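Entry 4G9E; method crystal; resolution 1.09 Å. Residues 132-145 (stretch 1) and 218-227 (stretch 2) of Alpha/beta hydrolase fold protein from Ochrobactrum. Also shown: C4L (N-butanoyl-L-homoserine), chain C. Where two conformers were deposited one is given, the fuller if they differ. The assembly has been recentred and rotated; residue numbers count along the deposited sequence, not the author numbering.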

# COMPACT_ATOMS: atom_id res chain seq x y z
N GLU A 132 11.18 7.29 -15.46
CA GLU A 132 10.89 8.30 -16.48
C GLU A 132 9.39 8.43 -16.80
O GLU A 132 8.99 9.33 -17.55
CB GLU A 132 11.69 8.05 -17.76
CG GLU A 132 11.25 6.86 -18.59
CD GLU A 132 11.81 5.52 -18.10
OE1 GLU A 132 12.53 5.48 -17.08
OE2 GLU A 132 11.50 4.50 -18.76
N GLU A 133 8.57 7.56 -16.21
CA GLU A 133 7.14 7.51 -16.50
C GLU A 133 6.30 8.11 -15.40
O GLU A 133 5.07 8.04 -15.45
CB GLU A 133 6.71 6.06 -16.72
CG GLU A 133 7.33 5.42 -17.94
CD GLU A 133 7.07 3.94 -18.03
OE1 GLU A 133 6.77 3.29 -17.00
OE2 GLU A 133 7.18 3.40 -19.15
N VAL A 134 6.92 8.70 -14.39
CA VAL A 134 6.17 9.23 -13.26
C VAL A 134 5.12 10.26 -13.71
O VAL A 134 3.97 10.22 -13.25
CB VAL A 134 7.11 9.81 -12.18
CG1 VAL A 134 6.31 10.51 -11.09
CG2 VAL A 134 7.96 8.69 -11.58
N GLY A 135 5.49 11.14 -14.62
CA GLY A 135 4.56 12.13 -15.14
C GLY A 135 3.40 11.52 -15.91
O GLY A 135 2.31 12.08 -15.93
N GLN A 136 3.63 10.39 -16.55
CA GLN A 136 2.58 9.69 -17.29
C GLN A 136 1.61 8.93 -16.39
O GLN A 136 0.42 8.88 -16.66
CB GLN A 136 3.19 8.72 -18.30
CG GLN A 136 3.98 9.40 -19.40
CD GLN A 136 4.88 8.43 -20.14
OE1 GLN A 136 4.41 7.43 -20.68
NE2 GLN A 136 6.17 8.72 -20.16
N GLY A 137 2.12 8.33 -15.32
CA GLY A 137 1.30 7.48 -14.49
C GLY A 137 0.46 8.22 -13.47
O GLY A 137 -0.56 7.70 -13.00
N PHE A 138 0.91 9.41 -13.11
CA PHE A 138 0.25 10.23 -12.11
C PHE A 138 -0.33 11.49 -12.73
O PHE A 138 0.21 12.02 -13.70
CB PHE A 138 1.22 10.64 -11.00
CG PHE A 138 1.70 9.49 -10.15
CD1 PHE A 138 0.94 9.04 -9.08
CD2 PHE A 138 2.91 8.87 -10.41
CE1 PHE A 138 1.38 7.98 -8.30
CE2 PHE A 138 3.35 7.80 -9.63
CZ PHE A 138 2.59 7.37 -8.57
N LYS A 139 -1.42 11.96 -12.15
CA LYS A 139 -2.03 13.22 -12.54
C LYS A 139 -1.32 14.35 -11.82
O LYS A 139 -1.22 14.36 -10.59
CB LYS A 139 -3.51 13.22 -12.16
CG LYS A 139 -4.36 12.22 -12.93
CD LYS A 139 -5.80 12.24 -12.44
CE LYS A 139 -6.68 11.26 -13.20
NZ LYS A 139 -6.84 11.60 -14.65
N SER A 140 -0.82 15.32 -12.58
CA SER A 140 -0.23 16.51 -12.02
C SER A 140 -1.28 17.30 -11.24
O SER A 140 -2.41 17.45 -11.71
CB SER A 140 0.33 17.38 -13.14
OG SER A 140 0.75 18.64 -12.66
N GLY A 141 -0.92 17.80 -10.07
CA GLY A 141 -1.83 18.60 -9.28
C GLY A 141 -1.21 19.00 -7.95
O GLY A 141 -0.13 18.53 -7.60
N PRO A 142 -1.91 19.87 -7.20
CA PRO A 142 -1.38 20.44 -5.96
C PRO A 142 -1.22 19.43 -4.83
O PRO A 142 -0.32 19.57 -4.01
CB PRO A 142 -2.44 21.49 -5.59
CG PRO A 142 -3.68 21.04 -6.25
CD PRO A 142 -3.24 20.40 -7.54
N ASP A 143 -2.08 18.42 -4.78
CA ASP A 143 -1.94 17.42 -3.73
C ASP A 143 -0.89 16.39 -4.11
O ASP A 143 -0.14 15.92 -3.25
CB ASP A 143 -3.29 16.78 -3.43
CG ASP A 143 -4.24 17.75 -2.76
OD1 ASP A 143 -3.83 18.34 -1.74
OD2 ASP A 143 -5.38 17.93 -3.25
N MET A 144 -0.82 16.05 -5.39
CA MET A 144 0.22 15.17 -5.90
C MET A 144 1.59 15.77 -5.59
O MET A 144 2.54 15.05 -5.26
CB MET A 144 0.06 14.97 -7.40
CG MET A 144 1.08 14.04 -8.02
SD MET A 144 0.92 12.34 -7.45
CE MET A 144 2.61 11.79 -7.61
N ALA A 145 1.68 17.09 -5.67
CA ALA A 145 2.93 17.80 -5.41
C ALA A 145 3.38 17.65 -3.96
O ALA A 145 4.57 17.72 -3.66
CB ALA A 145 2.78 19.27 -5.78
N ASP A 218 -12.81 7.73 -9.82
CA ASP A 218 -12.55 9.15 -9.67
C ASP A 218 -11.19 9.40 -9.04
O ASP A 218 -10.96 10.42 -8.40
CB ASP A 218 -13.68 9.79 -8.85
CG ASP A 218 -15.03 9.56 -9.49
OD1 ASP A 218 -15.11 9.65 -10.73
OD2 ASP A 218 -15.99 9.26 -8.76
N GLU A 219 -10.27 8.46 -9.23
CA GLU A 219 -8.88 8.60 -8.80
C GLU A 219 -8.34 10.00 -9.11
O GLU A 219 -8.27 10.38 -10.28
CB GLU A 219 -8.01 7.57 -9.53
CG GLU A 219 -7.44 6.50 -8.64
CD GLU A 219 -6.43 7.04 -7.64
OE1 GLU A 219 -6.07 6.29 -6.71
OE2 GLU A 219 -5.99 8.21 -7.76
N PRO A 220 -7.93 10.75 -8.08
CA PRO A 220 -7.36 12.09 -8.31
C PRO A 220 -5.85 12.08 -8.54
O PRO A 220 -5.31 13.10 -8.97
CB PRO A 220 -7.67 12.81 -7.00
CG PRO A 220 -7.66 11.73 -5.97
CD PRO A 220 -8.21 10.50 -6.65
N PHE A 221 -5.19 10.96 -8.26
CA PHE A 221 -3.73 10.88 -8.35
C PHE A 221 -3.25 10.01 -9.50
O PHE A 221 -2.20 10.28 -10.09
CB PHE A 221 -3.13 10.33 -7.06
CG PHE A 221 -3.33 11.22 -5.87
CD1 PHE A 221 -2.62 12.40 -5.74
CD2 PHE A 221 -4.20 10.86 -4.87
CE1 PHE A 221 -2.80 13.21 -4.63
CE2 PHE A 221 -4.39 11.68 -3.77
CZ PHE A 221 -3.69 12.85 -3.65
N VAL A 222 -4.00 8.96 -9.81
CA VAL A 222 -3.54 7.95 -10.75
C VAL A 222 -4.25 8.04 -12.09
O VAL A 222 -5.46 8.17 -12.15
CB VAL A 222 -3.74 6.54 -10.18
CG1 VAL A 222 -3.24 5.49 -11.15
CG2 VAL A 222 -3.01 6.41 -8.85
N GLU A 223 -3.47 7.98 -13.17
CA GLU A 223 -4.04 7.94 -14.51
C GLU A 223 -4.54 6.54 -14.84
O GLU A 223 -3.74 5.65 -15.14
CB GLU A 223 -3.00 8.37 -15.54
CG GLU A 223 -2.57 9.81 -15.40
CD GLU A 223 -3.57 10.80 -15.97
OE1 GLU A 223 -4.76 10.45 -16.17
OE2 GLU A 223 -3.16 11.94 -16.22
N LEU A 224 -5.85 6.34 -14.79
CA LEU A 224 -6.40 5.02 -15.02
C LEU A 224 -6.16 4.52 -16.44
O LEU A 224 -6.03 3.31 -16.67
CB LEU A 224 -7.90 4.98 -14.68
CG LEU A 224 -8.21 5.32 -13.23
CD1 LEU A 224 -9.70 5.21 -12.98
CD2 LEU A 224 -7.44 4.40 -12.29
N ASP A 225 -6.10 5.43 -17.41
CA ASP A 225 -5.78 5.08 -18.79
C ASP A 225 -4.39 4.46 -18.87
O ASP A 225 -4.17 3.49 -19.60
CB ASP A 225 -5.82 6.31 -19.70
CG ASP A 225 -7.22 6.82 -19.93
OD1 ASP A 225 -8.18 6.12 -19.56
OD2 ASP A 225 -7.36 7.92 -20.51
N PHE A 226 -3.45 5.05 -18.14
CA PHE A 226 -2.09 4.54 -18.12
C PHE A 226 -2.06 3.16 -17.48
O PHE A 226 -1.46 2.22 -18.02
CB PHE A 226 -1.18 5.50 -17.35
CG PHE A 226 0.25 5.05 -17.29
CD1 PHE A 226 0.70 4.23 -16.28
CD2 PHE A 226 1.15 5.46 -18.26
CE1 PHE A 226 2.01 3.82 -16.22
CE2 PHE A 226 2.47 5.05 -18.21
CZ PHE A 226 2.89 4.23 -17.19
N VAL A 227 -2.71 3.03 -16.34
CA VAL A 227 -2.75 1.77 -15.61
C VAL A 227 -3.32 0.65 -16.47
O VAL A 227 -2.83 -0.48 -16.45
CB VAL A 227 -3.55 1.93 -14.31
CG1 VAL A 227 -3.86 0.57 -13.70
CG2 VAL A 227 -2.77 2.80 -13.33
O1 C4L C . -1.27 7.97 -1.35
C4 C4L C . -0.06 7.77 -1.62
O2 C4L C . 0.63 6.88 -1.07
C3 C4L C . 0.63 8.64 -2.64
C2 C4L C . -0.37 9.23 -3.64
C1 C4L C . 0.17 10.45 -4.36
O3 C4L C . 0.24 11.57 -3.45
N1 C4L C . 1.65 7.91 -3.40
C5 C4L C . 2.96 8.08 -3.19
O4 C4L C . 3.41 8.86 -2.37
C6 C4L C . 3.90 7.26 -4.05
C7 C4L C . 4.98 8.17 -4.62
C8 C4L C . 4.43 9.22 -5.57
O HOH W 1 -0.48 12.03 -16.58
O HOH W 2 -7.81 8.55 -14.63
O HOH W 3 -3.18 14.87 -8.79

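Two irregular segments, one leaving a helix and the other leading into one, are clipped together by a single beta bridge, and side chains on both sides of it turn that small backbone match into a mixed polar and aromatic contact. The bridge pairs Phe138 with Val222, their CA atoms 4.6 Å apart. Its two hydrogen bonds come from the flanking residues: Glu223 N donates to Gly137 O at 2.9 Å, and Lys139 N to Phe221 O at 2.8 Å, both nearly straight. Phe221 O also lies 3.2 Å from Phe138 CA, a CA-H...O contact that uses the same carbonyl twice.

The charged pairing reinforces this register. Lys139 points its CA-to-CB bond toward the other stretch and runs extended until its last torsion turns to m, which brings NZ to 2.8 Å from Glu223 OE1 in a salt bridge. Water 1 links the other carboxylate oxygen back to stretch 1, lying 2.7 Å from Glu223 OE2 and 2.9 Å from Gly135 O. Water 3 donates to both Lys139 O (2.7 Å) and Pro220 O (2.8 Å), carrying the polar link past the bridge.

The aromatic packing includes a glycine. Phe226 lays a ring face against Gly137, whose CA sits 4.0 Å from the ring centroid in a CH-pi contact; an ideal CB there would come within 3.6 Å of Phe226 CE1. Phe221 starts away from stretch 1, yet its ring end comes nearer, with Met144 N and Asp143 C at the ring edge, while Met144 SD approaches obliquely, 3.9 Å from Phe221 CD1. One face of that ring looks onto the bound N-butanoyl-L-homoserine, Phe221 CE1 lying 3.7 Å from C4L O3.

Within stretch 2, Glu219 OE2 accepts from Phe221 N (2.9 Å) and Val222 N (3.0 Å), bracing the loop that presents the bridge.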